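Local coordinates for protein purine nucleosidase, (IunH-1) (Sulfolobus solfataricus, PDB 3T8J) that is a nucleosidase-family protein that folds around a mixed beta sheet flanked by helices and holds a bound sodium ion, at residues Y19-N24 and D306-W310; L124-A128 and A171-F176; I190-T196 and I231-P237. All coordinates share one frame. Where two conformers were deposited one is given. Numbering follows the deposited sequence.

Chain closure at several sequence separations is the principle these three contacts illustrate. Contact 1 joins the first helix to the last across 281 intervening residues, and both other contacts lie within the span it closes; contacts 2 and 3 follow one another in series. None touches another. Centres of contacts 1 and 2 are about 29 Å apart, on opposite sides of the chain's centre, as are contacts 2 and 3 at about 27 Å; contacts 1 and 3 are nearer, about 20 Å between centres. The sodium ion, bound by Asp9, Asp14, Ile121 and Ser122, lies about 8 Å from the side chain of Pro237, 10 Å from that of Leu124 and 13 Å from that of Leu20.

Contact 1: Y19-N24 and D306-W310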
ATOM      1  N   TYR A  19     -11.929 -35.394 -16.170  1.00 24.83           N
ATOM      2  CA  TYR A  19     -12.740 -36.344 -16.935  1.00 27.02           C
ATOM      3  C   TYR A  19     -13.088 -35.821 -18.340  1.00 27.71           C
ATOM      4  O   TYR A  19     -13.119 -36.601 -19.290  1.00 29.10           O
ATOM      5  CB  TYR A  19     -13.984 -36.757 -16.163  1.00 27.63           C
ATOM      6  CG  TYR A  19     -13.748 -37.629 -14.947  1.00 28.41           C
ATOM      7  CD1 TYR A  19     -12.494 -38.163 -14.634  1.00 26.72           C
ATOM      8  CD2 TYR A  19     -14.797 -37.964 -14.120  1.00 30.60           C
ATOM      9  CE1 TYR A  19     -12.307 -38.993 -13.524  1.00 27.78           C
ATOM     10  CE2 TYR A  19     -14.614 -38.792 -13.006  1.00 31.69           C
ATOM     11  CZ  TYR A  19     -13.377 -39.310 -12.719  1.00 29.08           C
ATOM     12  OH  TYR A  19     -13.221 -40.129 -11.613  1.00 30.44           O
ATOM     13  N   LEU A  20     -13.345 -34.520 -18.485  1.00 26.36           N
ATOM     14  CA  LEU A  20     -13.644 -33.938 -19.794  0.50 27.88           C
ATOM     15  C   LEU A  20     -12.455 -34.166 -20.729  1.00 27.56           C
ATOM     16  O   LEU A  20     -12.638 -34.545 -21.887  1.00 29.00           O
ATOM     17  CB  LEU A  20     -13.985 -32.443 -19.667  0.50 27.83           C
ATOM     18  CG  LEU A  20     -14.727 -31.715 -20.795  0.50 29.32           C
ATOM     19  CD1 LEU A  20     -16.046 -32.389 -21.156  0.50 32.21           C
ATOM     20  CD2 LEU A  20     -14.967 -30.238 -20.436  0.50 29.77           C
ATOM     21  N   LEU A  21     -11.239 -33.945 -20.220  1.00 26.11           N
ATOM     22  CA  LEU A  21     -10.047 -34.159 -21.056  1.00 26.01           C
ATOM     23  C   LEU A  21      -9.946 -35.644 -21.440  1.00 26.35           C
ATOM     24  O   LEU A  21      -9.763 -35.992 -22.613  1.00 29.20           O
ATOM     25  CB  LEU A  21      -8.748 -33.703 -20.358  1.00 25.01           C
ATOM     26  CG  LEU A  21      -8.548 -32.214 -20.085  1.00 24.61           C
ATOM     27  CD1 LEU A  21      -7.289 -32.022 -19.215  1.00 24.99           C
ATOM     28  CD2 LEU A  21      -8.438 -31.416 -21.391  1.00 27.16           C
ATOM     29  N   LEU A  22     -10.052 -36.536 -20.459  1.00 26.22           N
ATOM     30  CA  LEU A  22      -9.887 -37.985 -20.702  1.00 27.36           C
ATOM     31  C   LEU A  22     -10.971 -38.612 -21.577  1.00 29.87           C
ATOM     32  O   LEU A  22     -10.668 -39.439 -22.478  1.00 31.45           O
ATOM     33  CB  LEU A  22      -9.793 -38.743 -19.376  1.00 27.16           C
ATOM     34  CG  LEU A  22      -8.590 -38.437 -18.493  1.00 26.91           C
ATOM     35  CD1 LEU A  22      -8.666 -39.270 -17.205  1.00 28.23           C
ATOM     36  CD2 LEU A  22      -7.272 -38.696 -19.185  1.00 27.41           C
ATOM     37  N   LYS A  23     -12.224 -38.238 -21.333  1.00 30.53           N
ATOM     38  CA  LYS A  23     -13.364 -38.706 -22.109  1.00 33.18           C
ATOM     39  C   LYS A  23     -13.133 -38.418 -23.573  1.00 33.94           C
ATOM     40  O   LYS A  23     -13.471 -39.242 -24.430  1.00 36.10           O
ATOM     41  CB  LYS A  23     -14.630 -37.960 -21.675  1.00 34.13           C
ATOM     42  CG  LYS A  23     -15.828 -38.144 -22.614  1.00 39.82           C
ATOM     43  CD  LYS A  23     -16.412 -39.486 -22.416  1.00 42.82           C
ATOM     44  CE  LYS A  23     -17.587 -39.804 -23.381  1.00 46.00           C
ATOM     45  NZ  LYS A  23     -17.365 -39.425 -24.809  1.00 48.67           N
ATOM     46  N   ASN A  24     -12.558 -37.242 -23.830  1.00 33.62           N
ATOM     47  CA  ASN A  24     -12.340 -36.729 -25.184  1.00 34.45           C
ATOM     48  C   ASN A  24     -10.963 -37.026 -25.829  1.00 33.90           C
ATOM     49  O   ASN A  24     -10.585 -36.397 -26.815  1.00 35.39           O
ATOM     50  CB  ASN A  24     -12.672 -35.245 -25.222  1.00 34.67           C
ATOM     51  CG  ASN A  24     -14.182 -34.991 -25.104  1.00 36.63           C
ATOM     52  OD1 ASN A  24     -14.945 -35.253 -26.051  1.00 39.29           O
ATOM     53  ND2 ASN A  24     -14.625 -34.530 -23.931  1.00 34.73           N
ATOM     54  N   ASP A 306     -22.625 -35.275 -22.975  1.00 43.02           N
ATOM     55  CA  ASP A 306     -21.791 -36.289 -23.601  1.00 45.31           C
ATOM     56  C   ASP A 306     -20.891 -37.001 -22.578  1.00 41.98           C
ATOM     57  O   ASP A 306     -20.783 -38.236 -22.577  1.00 44.66           O
ATOM     58  CB  ASP A 306     -20.950 -35.631 -24.702  1.00 46.50           C
ATOM     59  CG  ASP A 306     -19.974 -36.589 -25.354  1.00 51.80           C
ATOM     60  OD1 ASP A 306     -20.414 -37.468 -26.139  1.00 58.47           O
ATOM     61  OD2 ASP A 306     -18.757 -36.455 -25.087  1.00 51.05           O
ATOM     62  N   LEU A 307     -20.263 -36.216 -21.701  1.00 38.15           N
ATOM     63  CA  LEU A 307     -19.446 -36.770 -20.633  1.00 36.78           C
ATOM     64  C   LEU A 307     -20.262 -37.676 -19.698  1.00 37.79           C
ATOM     65  O   LEU A 307     -19.807 -38.747 -19.309  1.00 38.63           O
ATOM     66  CB  LEU A 307     -18.794 -35.629 -19.826  1.00 33.83           C
ATOM     67  CG  LEU A 307     -17.960 -36.024 -18.619  1.00 34.40           C
ATOM     68  CD1 LEU A 307     -16.752 -36.867 -19.027  1.00 37.64           C
ATOM     69  CD2 LEU A 307     -17.476 -34.798 -17.845  1.00 34.71           C
ATOM     70  N   LEU A 308     -21.475 -37.255 -19.353  1.00 37.90           N
ATOM     71  CA  LEU A 308     -22.264 -37.984 -18.345  1.00 39.93           C
ATOM     72  C   LEU A 308     -22.835 -39.303 -18.886  1.00 43.86           C
ATOM     73  O   LEU A 308     -23.249 -40.179 -18.119  1.00 47.42           O
ATOM     74  CB  LEU A 308     -23.368 -37.096 -17.777  1.00 40.69           C
ATOM     75  CG  LEU A 308     -22.901 -35.818 -17.085  1.00 38.45           C
ATOM     76  CD1 LEU A 308     -24.102 -35.116 -16.416  1.00 41.52           C
ATOM     77  CD2 LEU A 308     -21.806 -36.102 -16.056  1.00 37.55           C
ATOM     78  N   ASN A 309     -22.833 -39.439 -20.202  1.00 44.84           N
ATOM     79  CA  ASN A 309     -23.199 -40.683 -20.861  1.00 50.68           C
ATOM     80  C   ASN A 309     -22.035 -41.674 -21.072  1.00 50.92           C
ATOM     81  O   ASN A 309     -22.234 -42.728 -21.652  1.00 56.01           O
ATOM     82  CB  ASN A 309     -23.864 -40.362 -22.201  1.00 55.13           C
ATOM     83  CG  ASN A 309     -25.333 -40.003 -22.047  1.00 60.39           C
ATOM     84  OD1 ASN A 309     -25.760 -38.916 -22.436  1.00 63.94           O
ATOM     85  ND2 ASN A 309     -26.109 -40.909 -21.458  1.00 63.26           N
ATOM     86  N   TRP A 310     -20.837 -41.330 -20.597  1.00 47.20           N
ATOM     87  CA  TRP A 310     -19.636 -42.174 -20.758  1.00 48.23           C
ATOM     88  C   TRP A 310     -19.826 -43.597 -20.207  1.00 51.45           C
ATOM     89  O   TRP A 310     -19.578 -44.601 -20.891  1.00 55.92           O
ATOM     90  CB  TRP A 310     -18.467 -41.454 -20.058  1.00 44.70           C
ATOM     91  CG  TRP A 310     -17.076 -42.003 -20.282  1.00 46.81           C
ATOM     92  CD1 TRP A 310     -16.703 -43.030 -21.114  1.00 50.43           C
ATOM     93  CD2 TRP A 310     -15.866 -41.516 -19.685  1.00 46.91           C
ATOM     94  NE1 TRP A 310     -15.344 -43.224 -21.046  1.00 53.75           N
ATOM     95  CE2 TRP A 310     -14.804 -42.303 -20.183  1.00 51.33           C
ATOM     96  CE3 TRP A 310     -15.578 -40.495 -18.768  1.00 43.97           C
ATOM     97  CZ2 TRP A 310     -13.465 -42.092 -19.804  1.00 54.70           C
ATOM     98  CZ3 TRP A 310     -14.250 -40.294 -18.389  1.00 46.73           C
ATOM     99  CH2 TRP A 310     -13.211 -41.084 -18.911  1.00 50.31           C
TER
HETATM  100  O   HOH W   1     -17.525 -34.530 -23.467  1.00 24.66           O
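The last turn of helix 12-23 meets the end of helix 297-308, with the backbones nearest at Leu20 and Leu307, whose CA atoms are 6.5 Å apart. Leu307 fills the gap between them: its CD1 lies 3.6 Å from Lys23 CB and 4.0 Å from Tyr19 CB, while its CD2 is 4.3 Å from Leu20 CD1. Just past the helix, the indole of Trp310 provides a flat platform for Lys23, whose CD makes a CH-pi contact 3.5 Å above the centroid of the five-membered ring. The aliphatic chain thus packs on an aromatic face while its ammonium forms a salt bridge, Lys23 NZ to Asp306 OD2, 3.3 Å. Asp306 OD2 also accepts a hydrogen bond from a water 2.8 Å away, which in turn accepts one from Asn24 ND2 at 2.9 Å. Leu20 also packs on Thr242 and Ala243 of helix 237-246. This apolar seam with a polar margin packs the first helix of the chain against the last helix and its C-terminal tail in an alpha/beta fold.

Contact 2: L124-A128 and A171-F176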
ATOM      1  N   LEU A 124      -1.983 -20.360  -8.640  1.00 16.47           N
ATOM      2  CA  LEU A 124      -0.908 -20.484  -9.617  1.00 17.10           C
ATOM      3  C   LEU A 124       0.501 -20.782  -9.043  1.00 16.49           C
ATOM      4  O   LEU A 124       1.533 -20.700  -9.726  1.00 16.97           O
ATOM      5  CB  LEU A 124      -0.913 -19.225 -10.498  1.00 17.05           C
ATOM      6  CG  LEU A 124      -2.113 -19.094 -11.453  1.00 18.70           C
ATOM      7  CD1 LEU A 124      -2.244 -17.656 -12.028  1.00 19.22           C
ATOM      8  CD2 LEU A 124      -2.034 -20.054 -12.622  1.00 20.17           C
ATOM      9  N   THR A 125       0.539 -21.193  -7.782  1.00 16.24           N
ATOM     10  CA  THR A 125       1.792 -21.383  -7.060  1.00 16.51           C
ATOM     11  C   THR A 125       2.768 -22.357  -7.745  1.00 16.94           C
ATOM     12  O   THR A 125       3.961 -22.084  -7.784  1.00 17.89           O
ATOM     13  CB  THR A 125       1.505 -21.795  -5.582  1.00 16.73           C
ATOM     14  OG1 THR A 125       0.456 -20.964  -5.070  1.00 16.36           O
ATOM     15  CG2 THR A 125       2.769 -21.628  -4.750  1.00 17.88           C
ATOM     16  N   ASN A 126       2.289 -23.507  -8.230  1.00 17.38           N
ATOM     17  CA  ASN A 126       3.198 -24.490  -8.843  1.00 17.51           C
ATOM     18  C   ASN A 126       3.794 -23.976 -10.143  1.00 17.47           C
ATOM     19  O   ASN A 126       4.977 -24.196 -10.407  1.00 19.07           O
ATOM     20  CB  ASN A 126       2.505 -25.826  -9.110  1.00 18.37           C
ATOM     21  CG  ASN A 126       2.188 -26.580  -7.852  1.00 19.39           C
ATOM     22  OD1 ASN A 126       2.899 -26.471  -6.874  1.00 20.73           O
ATOM     23  ND2 ASN A 126       1.113 -27.378  -7.891  1.00 20.45           N
ATOM     24  N   LEU A 127       2.960 -23.325 -10.971  1.00 16.99           N
ATOM     25  CA  LEU A 127       3.483 -22.795 -12.257  1.00 17.69           C
ATOM     26  C   LEU A 127       4.479 -21.684 -11.987  1.00 18.12           C
ATOM     27  O   LEU A 127       5.494 -21.568 -12.710  1.00 18.51           O
ATOM     28  CB  LEU A 127       2.347 -22.353 -13.182  1.00 17.34           C
ATOM     29  CG  LEU A 127       2.747 -21.847 -14.574  1.00 18.15           C
ATOM     30  CD1 LEU A 127       3.427 -22.955 -15.351  1.00 18.78           C
ATOM     31  CD2 LEU A 127       1.504 -21.359 -15.326  1.00 20.00           C
ATOM     32  N   ALA A 128       4.213 -20.812 -11.016  1.00 17.62           N
ATOM     33  CA  ALA A 128       5.156 -19.770 -10.647  1.00 17.37           C
ATOM     34  C   ALA A 128       6.481 -20.346 -10.174  1.00 18.15           C
ATOM     35  O   ALA A 128       7.536 -19.874 -10.600  1.00 19.41           O
ATOM     36  CB  ALA A 128       4.563 -18.828  -9.572  1.00 17.23           C
ATOM     37  N   ALA A 171       2.106 -15.416  -6.873  1.00 17.35           N
ATOM     38  CA  ALA A 171       2.252 -16.410  -7.930  1.00 16.83           C
ATOM     39  C   ALA A 171       1.551 -15.941  -9.216  1.00 17.37           C
ATOM     40  O   ALA A 171       2.110 -16.091 -10.315  1.00 17.10           O
ATOM     41  CB  ALA A 171       1.708 -17.813  -7.477  1.00 17.74           C
ATOM     42  N   ALA A 172       0.348 -15.384  -9.101  1.00 17.19           N
ATOM     43  CA  ALA A 172      -0.399 -14.909 -10.277  1.00 16.92           C
ATOM     44  C   ALA A 172       0.370 -13.806 -10.967  1.00 17.83           C
ATOM     45  O   ALA A 172       0.448 -13.782 -12.187  1.00 18.20           O
ATOM     46  CB  ALA A 172      -1.812 -14.428  -9.883  1.00 17.89           C
ATOM     47  N   LYS A 173       0.900 -12.877 -10.188  1.00 17.95           N
ATOM     48  CA  LYS A 173       1.645 -11.744 -10.778  1.00 18.44           C
ATOM     49  C   LYS A 173       2.849 -12.272 -11.542  1.00 18.77           C
ATOM     50  O   LYS A 173       3.135 -11.817 -12.686  1.00 19.42           O
ATOM     51  CB  LYS A 173       2.074 -10.748  -9.694  1.00 19.23           C
ATOM     52  CG  LYS A 173       2.645  -9.435 -10.245  1.00 23.49           C
ATOM     53  CD  LYS A 173       2.660  -8.338  -9.135  1.00 27.74           C
ATOM     54  CE  LYS A 173       2.679  -6.920  -9.663  1.00 31.81           C
ATOM     55  NZ  LYS A 173       1.381  -6.383 -10.200  1.00 34.18           N
ATOM     56  N   ILE A 174       3.575 -13.228 -10.970  1.00 18.55           N
ATOM     57  CA  ILE A 174       4.722 -13.847 -11.663  1.00 18.77           C
ATOM     58  C   ILE A 174       4.293 -14.482 -12.994  1.00 19.38           C
ATOM     59  O   ILE A 174       4.919 -14.266 -14.038  1.00 19.68           O
ATOM     60  CB  ILE A 174       5.403 -14.901 -10.744  1.00 19.17           C
ATOM     61  CG1 ILE A 174       6.112 -14.184  -9.604  1.00 19.43           C
ATOM     62  CG2 ILE A 174       6.393 -15.784 -11.540  1.00 20.26           C
ATOM     63  CD1 ILE A 174       6.444 -15.158  -8.419  1.00 20.94           C
ATOM     64  N   VAL A 175       3.197 -15.212 -13.005  1.00 18.83           N
ATOM     65  CA  VAL A 175       2.732 -15.915 -14.195  1.00 18.67           C
ATOM     66  C   VAL A 175       2.302 -14.917 -15.290  1.00 19.97           C
ATOM     67  O   VAL A 175       2.647 -15.103 -16.462  1.00 21.19           O
ATOM     68  CB  VAL A 175       1.609 -16.906 -13.821  1.00 18.83           C
ATOM     69  CG1 VAL A 175       0.829 -17.378 -15.043  1.00 19.82           C
ATOM     70  CG2 VAL A 175       2.244 -18.088 -13.083  1.00 18.75           C
ATOM     71  N   PHE A 176       1.571 -13.873 -14.886  1.00 20.28           N
ATOM     72  CA  PHE A 176       1.062 -12.886 -15.841  1.00 20.79           C
ATOM     73  C   PHE A 176       2.159 -11.983 -16.383  1.00 23.23           C
ATOM     74  O   PHE A 176       1.924 -11.351 -17.419  1.00 25.93           O
ATOM     75  CB  PHE A 176      -0.140 -12.111 -15.267  1.00 20.70           C
ATOM     76  CG  PHE A 176      -1.441 -12.820 -15.432  1.00 20.83           C
ATOM     77  CD1 PHE A 176      -1.783 -13.871 -14.589  1.00 21.45           C
ATOM     78  CD2 PHE A 176      -2.341 -12.454 -16.400  1.00 21.87           C
ATOM     79  CE1 PHE A 176      -2.988 -14.542 -14.725  1.00 21.67           C
ATOM     80  CE2 PHE A 176      -3.527 -13.140 -16.561  1.00 23.18           C
ATOM     81  CZ  PHE A 176      -3.866 -14.172 -15.696  1.00 22.33           C
TER
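Leu124 lies across helix 169-177: its CD1 is 3.7 Å from Ala172 CA and reaches the ring edge of Phe176 at CE1, 4.2 Å away, while its CB sits 4.2 Å from Val175 CG2. Small residues allow the close approach beside it. Ala128 CB and Ala171 CB touch at 3.7 Å, and the backbones of Thr125 and Ala171 come within 5.1 Å, CA to CA. Further along, Val175 CG2 packs on both Leu127 CD2 (4.0 Å) and Ala128 N (3.9 Å), and Ile174 CG2 meets Ala128 CB at 4.1 Å. Cohesion across the pair is apolar, and all the touching residues are buried. Thr125 turns its CA-to-CB bond away and bonds through OG1 to Asp168 and Glu35. Ile174 also packs against Leu68 of a second subunit. Leu124 occupies the N-cap position of helix 125-133, soon after strand 116-120 and the sodium ligands Ile121 and Ser122. Close packing of neighbouring helices beside a largely parallel sheet is characteristic of alpha/beta folds.

Contact 3: I190-T196 and I231-P237; sequences IINYPVT and INGHPHP
Two irregular connections leading into helices 197-204 and 237-246 pair here, near the sodium site. Segment 190-196 opens with a type I beta turn closed by Tyr193 N to Ile190 O at 3.0 Å, before extending through Pro194 and Val195. Segment 231-237 runs antiparallel to it, with CA separations of 5.8 Å for Ile190 and Pro237, 4.6 Å for Pro194 and Pro235, and 5.1 Å for Thr196 and Gly233. The inverse gamma turn centred on Asn232 ends at Gly233 (phi/psi 123/-132), where a CB would clash with Val195 O and be jammed against Asn232 O; instead Gly233 CA approaches Val195 O at 3.3 Å in a CA-H...O contact. One direct hydrogen bond joins the backbones, Val195 N to His234 O at 2.9 Å. Val195 (chi1 t) places CB 3.9 Å above the ring centroid of His234 (chi1 p), a CH-pi contact, and CG2 3.4 Å from His236 CD2. Ile190 (chi1 p) packs CD1 3.6 Å from Pro235 CB and 3.8 Å from Pro237 CB; Pro194 CB meets Ile231 CG2 at 3.7 Å. A water donates to Ile190 O and Tyr193 O, each 2.8 Å away, and accepts from His236 N at 2.9 Å. The pairing thus rests mainly on apolar and water-mediated contacts, while the imidazoles tie it to helices 12-23 (His236 ND1 to Asp13) and 209-227 (His234 ND1 to Arg222).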
ATOM      1  N   ILE A 190     -18.248 -16.654 -16.155  1.00 25.82           N
ATOM      2  CA  ILE A 190     -18.836 -18.001 -16.074  1.00 26.80           C
ATOM      3  C   ILE A 190     -20.128 -18.032 -15.234  1.00 27.53           C
ATOM      4  O   ILE A 190     -20.981 -18.875 -15.513  1.00 27.65           O
ATOM      5  CB  ILE A 190     -17.833 -19.099 -15.618  1.00 27.15           C
ATOM      6  CG1 ILE A 190     -17.405 -18.904 -14.183  1.00 26.56           C
ATOM      7  CG2 ILE A 190     -16.631 -19.168 -16.548  1.00 28.47           C
ATOM      8  CD1 ILE A 190     -18.300 -19.711 -13.206  1.00 27.96           C
ATOM      9  N   ILE A 191     -20.301 -17.107 -14.276  1.00 27.28           N
ATOM     10  CA  ILE A 191     -21.536 -17.090 -13.466  1.00 28.47           C
ATOM     11  C   ILE A 191     -22.777 -16.709 -14.260  1.00 29.73           C
ATOM     12  O   ILE A 191     -23.889 -16.878 -13.773  1.00 31.35           O
ATOM     13  CB  ILE A 191     -21.449 -16.193 -12.183  1.00 27.20           C
ATOM     14  CG1 ILE A 191     -21.193 -14.724 -12.537  1.00 28.70           C
ATOM     15  CG2 ILE A 191     -20.405 -16.765 -11.218  1.00 28.16           C
ATOM     16  CD1 ILE A 191     -21.076 -13.798 -11.304  1.00 30.57           C
ATOM     17  N   ASN A 192     -22.602 -16.207 -15.485  1.00 29.39           N
ATOM     18  CA  ASN A 192     -23.743 -15.962 -16.382  1.00 32.10           C
ATOM     19  C   ASN A 192     -24.340 -17.234 -17.005  1.00 32.40           C
ATOM     20  O   ASN A 192     -25.374 -17.163 -17.678  1.00 35.36           O
ATOM     21  CB  ASN A 192     -23.325 -15.006 -17.515  1.00 32.42           C
ATOM     22  CG  ASN A 192     -22.886 -13.643 -17.006  1.00 34.28           C
ATOM     23  OD1 ASN A 192     -23.363 -13.165 -15.974  1.00 36.99           O
ATOM     24  ND2 ASN A 192     -21.983 -12.999 -17.748  1.00 36.75           N
ATOM     25  N   TYR A 193     -23.701 -18.385 -16.778  1.00 31.81           N
ATOM     26  CA  TYR A 193     -24.042 -19.644 -17.439  1.00 32.49           C
ATOM     27  C   TYR A 193     -24.196 -20.797 -16.441  1.00 32.19           C
ATOM     28  O   TYR A 193     -23.568 -21.844 -16.612  1.00 32.91           O
ATOM     29  CB  TYR A 193     -22.965 -19.980 -18.474  1.00 32.17           C
ATOM     30  CG  TYR A 193     -22.686 -18.845 -19.436  1.00 33.06           C
ATOM     31  CD1 TYR A 193     -23.543 -18.588 -20.516  1.00 36.27           C
ATOM     32  CD2 TYR A 193     -21.588 -18.014 -19.270  1.00 31.70           C
ATOM     33  CE1 TYR A 193     -23.296 -17.543 -21.408  1.00 34.46           C
ATOM     34  CE2 TYR A 193     -21.337 -16.952 -20.169  1.00 32.06           C
ATOM     35  CZ  TYR A 193     -22.204 -16.725 -21.220  1.00 34.48           C
ATOM     36  OH  TYR A 193     -21.964 -15.699 -22.117  1.00 35.56           O
ATOM     37  N   PRO A 194     -25.039 -20.615 -15.399  1.00 32.81           N
ATOM     38  CA  PRO A 194     -25.237 -21.699 -14.438  1.00 32.99           C
ATOM     39  C   PRO A 194     -26.031 -22.860 -15.014  1.00 34.38           C
ATOM     40  O   PRO A 194     -26.776 -22.684 -15.983  1.00 35.63           O
ATOM     41  CB  PRO A 194     -26.048 -21.037 -13.337  1.00 33.35           C
ATOM     42  CG  PRO A 194     -26.882 -20.040 -14.068  1.00 35.06           C
ATOM     43  CD  PRO A 194     -25.940 -19.484 -15.140  1.00 34.23           C
ATOM     44  N   VAL A 195     -25.884 -24.019 -14.380  1.00 34.07           N
ATOM     45  CA  VAL A 195     -26.742 -25.168 -14.610  1.00 35.80           C
ATOM     46  C   VAL A 195     -28.103 -24.925 -13.925  1.00 37.74           C
ATOM     47  O   VAL A 195     -28.201 -24.891 -12.688  1.00 38.07           O
ATOM     48  CB  VAL A 195     -26.094 -26.450 -14.064  1.00 34.81           C
ATOM     49  CG1 VAL A 195     -27.058 -27.659 -14.232  1.00 36.66           C
ATOM     50  CG2 VAL A 195     -24.715 -26.685 -14.747  1.00 34.66           C
ATOM     51  N   THR A 196     -29.131 -24.754 -14.747  1.00 38.58           N
ATOM     52  CA  THR A 196     -30.477 -24.375 -14.295  1.00 42.38           C
ATOM     53  C   THR A 196     -31.207 -25.549 -13.658  1.00 43.56           C
ATOM     54  O   THR A 196     -30.792 -26.699 -13.796  1.00 42.27           O
ATOM     55  CB  THR A 196     -31.344 -23.882 -15.474  1.00 46.76           C
ATOM     56  OG1 THR A 196     -31.544 -24.949 -16.402  1.00 49.70           O
ATOM     57  CG2 THR A 196     -30.701 -22.688 -16.183  1.00 48.96           C
ATOM     58  N   ILE A 231     -26.519 -17.469  -7.118  1.00 39.20           N
ATOM     59  CA  ILE A 231     -26.458 -17.986  -8.477  1.00 38.89           C
ATOM     60  C   ILE A 231     -27.706 -18.838  -8.684  1.00 40.33           C
ATOM     61  O   ILE A 231     -28.143 -19.541  -7.761  1.00 39.23           O
ATOM     62  CB  ILE A 231     -25.188 -18.838  -8.700  1.00 35.85           C
ATOM     63  CG1 ILE A 231     -23.949 -17.928  -8.705  1.00 36.73           C
ATOM     64  CG2 ILE A 231     -25.291 -19.656 -10.005  1.00 35.62           C
ATOM     65  CD1 ILE A 231     -22.653 -18.671  -8.464  1.00 35.88           C
ATOM     66  N   ASN A 232     -28.276 -18.768  -9.888  1.00 42.47           N
ATOM     67  CA  ASN A 232     -29.464 -19.558 -10.198  0.50 44.09           C
ATOM     68  C   ASN A 232     -29.079 -20.979 -10.652  1.00 41.74           C
ATOM     69  O   ASN A 232     -29.176 -21.353 -11.821  1.00 43.31           O
ATOM     70  CB  ASN A 232     -30.362 -18.818 -11.200  0.50 48.31           C
ATOM     71  CG  ASN A 232     -31.056 -17.600 -10.578  0.50 52.26           C
ATOM     72  OD1 ASN A 232     -31.478 -17.623  -9.414  0.50 54.41           O
ATOM     73  ND2 ASN A 232     -31.187 -16.536 -11.361  0.50 57.44           N
ATOM     74  N   GLY A 233     -28.643 -21.773  -9.673  1.00 37.88           N
ATOM     75  CA  GLY A 233     -28.181 -23.137  -9.874  1.00 35.98           C
ATOM     76  C   GLY A 233     -26.757 -23.264  -9.346  1.00 32.75           C
ATOM     77  O   GLY A 233     -26.461 -22.865  -8.213  1.00 33.19           O
ATOM     78  N   HIS A 234     -25.871 -23.855 -10.145  1.00 29.94           N
ATOM     79  CA  HIS A 234     -24.460 -23.912  -9.791  1.00 27.33           C
ATOM     80  C   HIS A 234     -23.625 -23.584 -11.021  1.00 25.78           C
ATOM     81  O   HIS A 234     -24.056 -23.809 -12.159  1.00 27.17           O
ATOM     82  CB  HIS A 234     -24.037 -25.247  -9.173  1.00 27.06           C
ATOM     83  CG  HIS A 234     -24.057 -26.411 -10.111  1.00 28.52           C
ATOM     84  ND1 HIS A 234     -25.120 -27.283 -10.200  1.00 31.15           N
ATOM     85  CD2 HIS A 234     -23.111 -26.882 -10.956  1.00 29.48           C
ATOM     86  CE1 HIS A 234     -24.835 -28.229 -11.081  1.00 31.77           C
ATOM     87  NE2 HIS A 234     -23.627 -28.001 -11.562  1.00 30.51           N
ATOM     88  N   PRO A 235     -22.438 -23.030 -10.786  1.00 27.82           N
ATOM     89  CA  PRO A 235     -21.566 -22.697 -11.906  1.00 27.07           C
ATOM     90  C   PRO A 235     -20.554 -23.804 -12.222  1.00 26.10           C
ATOM     91  O   PRO A 235     -20.352 -24.715 -11.418  1.00 26.07           O
ATOM     92  CB  PRO A 235     -20.857 -21.458 -11.396  1.00 25.84           C
ATOM     93  CG  PRO A 235     -20.665 -21.727  -9.948  1.00 25.63           C
ATOM     94  CD  PRO A 235     -21.905 -22.488  -9.517  1.00 27.66           C
ATOM     95  N   HIS A 236     -19.907 -23.686 -13.390  1.00 25.01           N
ATOM     96  CA  HIS A 236     -18.878 -24.625 -13.860  1.00 24.59           C
ATOM     97  C   HIS A 236     -17.612 -23.840 -14.266  1.00 23.69           C
ATOM     98  O   HIS A 236     -17.231 -23.815 -15.442  1.00 24.77           O
ATOM     99  CB  HIS A 236     -19.409 -25.422 -15.062  1.00 26.62           C
ATOM    100  CG  HIS A 236     -20.126 -26.692 -14.706  1.00 27.24           C
ATOM    101  ND1 HIS A 236     -19.547 -27.694 -13.955  1.00 28.47           N
ATOM    102  CD2 HIS A 236     -21.346 -27.163 -15.081  1.00 29.73           C
ATOM    103  CE1 HIS A 236     -20.389 -28.709 -13.850  1.00 31.19           C
ATOM    104  NE2 HIS A 236     -21.491 -28.413 -14.521  1.00 30.89           N
ATOM    105  N   PRO A 237     -16.953 -23.189 -13.295  1.00 22.01           N
ATOM    106  CA  PRO A 237     -15.803 -22.360 -13.653  1.00 21.66           C
ATOM    107  C   PRO A 237     -14.704 -23.139 -14.374  1.00 21.72           C
ATOM    108  O   PRO A 237     -14.189 -22.697 -15.429  1.00 21.90           O
ATOM    109  CB  PRO A 237     -15.320 -21.804 -12.297  1.00 20.88           C
ATOM    110  CG  PRO A 237     -15.846 -22.755 -11.279  1.00 21.71           C
ATOM    111  CD  PRO A 237     -17.167 -23.251 -11.838  1.00 23.00           C
TER
HETATM  112  O   HOH W   2     -21.227 -21.654 -14.999  1.00 17.52           O